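Local coordinates for surface presentation of antigens protein SpaS (Salmonella typhimurium, PDB 3C01) that takes part in a type III secretion pathway that presents surface determinants needed for Salmonella entry into mammalian cells, at residues 4-9 / 21-26. Sequence-based numbering, arbitrary orientation.
Sequences ITIGIY and SVYETN
Strands 4-9 and 19-25 form an antiparallel beta hairpin in this C-terminal piece of SpaS, a member of the type III secretion exporter family. Thr5 and Glu24 make a hydrogen-bonded pair. Thr5 N reaches Glu24 O at 3.0 Å, and Glu24 N returns a bond to Thr5 O at 3.2 Å. Nearer the other end, Gly7 N donates to Val22 O and Ser21 N to Gly7 O, both at 2.8 Å, four in all. The other edge of strand 4-9 pairs with a strand from the chain of another protein, so the sheet continues across that interface.

Thr5, Val22 and Glu24 share one face, covered by Val32 of helix 26-39. Here the methyl CG2 of Thr5 meets Val22 CG1 at 3.9 Å and also lies beside Glu24 CB. Val22 CB lies across from the backbone of Gly7, 3.6 Å from Gly7 N. Ser21 OG lies near the Gly7 carbonyl but is hydrogen-bonded to a polar side chain of the other protein's chain.

Ile4, Ile6 and Tyr23 lie on the opposite face, toward helix 47-56. Tyr23 OH is hydrogen-bonded to Phe54 O, and the two rings meet with nearly parallel planes. Ile6 and Tyr23 run side by side. With Ile6 CG1 beside its backbone N (chi1 -58°) and chi2 at -69°, the terminal methyl turns to Tyr23. Ile6 CD1 meets the ring's CD1-CE1 side obliquely, 3.6 Å from Tyr23 CE1.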
loop_
_atom_site.group_PDB
_atom_site.type_symbol
_atom_site.label_atom_id
_atom_site.label_comp_id
_atom_site.label_asym_id
_atom_site.label_seq_id
_atom_site.Cartn_x
_atom_site.Cartn_y
_atom_site.Cartn_z
ATOM N N ILE B 4 7.492 -0.437 -8.988
ATOM C CA ILE B 4 7.492 -0.553 -7.536
ATOM C C ILE B 4 6.086 -0.696 -7.022
ATOM O O ILE B 4 5.201 -0.005 -7.456
ATOM C CB ILE B 4 8.064 0.706 -6.831
ATOM C CG1 ILE B 4 9.508 1.000 -7.244
ATOM C CG2 ILE B 4 7.916 0.584 -5.295
ATOM C CD1 ILE B 4 9.974 2.374 -6.682
ATOM N N THR B 5 5.913 -1.509 -5.993
ATOM C CA THR B 5 4.586 -1.668 -5.374
ATOM C C THR B 5 4.779 -1.740 -3.874
ATOM O O THR B 5 5.452 -2.637 -3.418
ATOM C CB THR B 5 4.015 -2.923 -5.973
ATOM O OG1 THR B 5 2.882 -2.599 -6.828
ATOM C CG2 THR B 5 3.804 -3.967 -4.968
ATOM N N ILE B 6 4.302 -0.745 -3.120
ATOM C CA ILE B 6 4.423 -0.709 -1.651
ATOM C C ILE B 6 3.034 -0.789 -1.017
ATOM O O ILE B 6 2.156 -0.049 -1.405
ATOM C CB ILE B 6 5.052 0.607 -1.167
ATOM C CG1 ILE B 6 6.451 0.834 -1.798
ATOM C CG2 ILE B 6 5.190 0.632 0.347
ATOM C CD1 ILE B 6 7.538 -0.120 -1.337
ATOM N N GLY B 7 2.821 -1.697 -0.068
ATOM C CA GLY B 7 1.506 -1.893 0.522
ATOM C C GLY B 7 1.489 -1.242 1.888
ATOM O O GLY B 7 2.496 -1.302 2.594
ATOM N N ILE B 8 0.362 -0.603 2.237
ATOM C CA ILE B 8 0.179 0.028 3.529
ATOM C C ILE B 8 -0.909 -0.679 4.308
ATOM O O ILE B 8 -2.050 -0.779 3.837
ATOM C CB ILE B 8 -0.246 1.513 3.386
ATOM C CG1 ILE B 8 0.792 2.329 2.574
ATOM C CG2 ILE B 8 -0.556 2.136 4.790
ATOM C CD1 ILE B 8 2.187 2.407 3.190
ATOM N N TYR B 9 -0.548 -1.165 5.495
ATOM C CA TYR B 9 -1.501 -1.742 6.435
ATOM C C TYR B 9 -1.790 -0.650 7.446
ATOM O O TYR B 9 -0.857 -0.029 7.982
ATOM C CB TYR B 9 -0.887 -2.972 7.102
ATOM C CG TYR B 9 -1.567 -3.508 8.352
ATOM C CD1 TYR B 9 -1.420 -2.870 9.587
ATOM C CD2 TYR B 9 -2.294 -4.694 8.319
ATOM C CE1 TYR B 9 -2.011 -3.381 10.742
ATOM C CE2 TYR B 9 -2.897 -5.212 9.467
ATOM C CZ TYR B 9 -2.748 -4.549 10.676
ATOM O OH TYR B 9 -3.332 -5.034 11.812
ATOM N N SER B 21 3.135 -3.342 4.434
ATOM C CA SER B 21 2.632 -4.683 4.355
ATOM C C SER B 21 3.199 -5.465 3.192
ATOM O O SER B 21 3.286 -6.675 3.261
ATOM C CB SER B 21 1.096 -4.650 4.246
ATOM O OG SER B 21 0.648 -3.704 3.276
ATOM N N VAL B 22 3.503 -4.772 2.093
ATOM C CA VAL B 22 3.905 -5.382 0.839
ATOM C C VAL B 22 5.080 -4.583 0.319
ATOM O O VAL B 22 5.072 -3.357 0.411
ATOM C CB VAL B 22 2.786 -5.289 -0.171
ATOM C CG1 VAL B 22 3.249 -5.784 -1.551
ATOM C CG2 VAL B 22 1.570 -6.042 0.345
ATOM N N TYR B 23 6.091 -5.270 -0.223
ATOM C CA TYR B 23 7.246 -4.575 -0.790
ATOM C C TYR B 23 7.835 -5.403 -1.941
ATOM O O TYR B 23 8.431 -6.456 -1.702
ATOM C CB TYR B 23 8.257 -4.397 0.324
ATOM C CG TYR B 23 9.453 -3.532 0.025
ATOM C CD1 TYR B 23 9.461 -2.191 0.406
ATOM C CD2 TYR B 23 10.594 -4.063 -0.549
ATOM C CE1 TYR B 23 10.542 -1.383 0.187
ATOM C CE2 TYR B 23 11.705 -3.256 -0.797
ATOM C CZ TYR B 23 11.669 -1.919 -0.414
ATOM O OH TYR B 23 12.751 -1.092 -0.591
ATOM N N GLU B 24 7.655 -4.938 -3.175
ATOM C CA GLU B 24 8.039 -5.712 -4.339
ATOM C C GLU B 24 8.403 -4.812 -5.496
ATOM O O GLU B 24 7.906 -3.702 -5.609
ATOM C CB GLU B 24 6.911 -6.642 -4.799
ATOM C CG GLU B 24 6.341 -7.620 -3.751
ATOM C CD GLU B 24 7.340 -8.672 -3.265
ATOM O OE1 GLU B 24 7.036 -9.350 -2.223
ATOM O OE2 GLU B 24 8.433 -8.809 -3.903
ATOM N N THR B 25 9.243 -5.304 -6.393
ATOM C CA THR B 25 9.600 -4.535 -7.554
ATOM C C THR B 25 9.395 -5.353 -8.822
ATOM O O THR B 25 9.163 -6.566 -8.775
ATOM C CB THR B 25 11.073 -4.128 -7.458
ATOM O OG1 THR B 25 11.867 -5.277 -7.694
ATOM C CG2 THR B 25 11.424 -3.613 -6.084
ATOM N N ASN B 26 9.472 -4.666 -9.964
ATOM C CA ASN B 26 9.441 -5.302 -11.291
ATOM C C ASN B 26 8.307 -6.296 -11.435
ATOM O O ASN B 26 7.171 -5.934 -11.157
ATOM C CB ASN B 26 10.811 -5.871 -11.632
ATOM C CG ASN B 26 11.888 -4.787 -11.599
ATOM O OD1 ASN B 26 11.650 -3.652 -12.078
ATOM N ND2 ASN B 26 13.055 -5.100 -11.004
#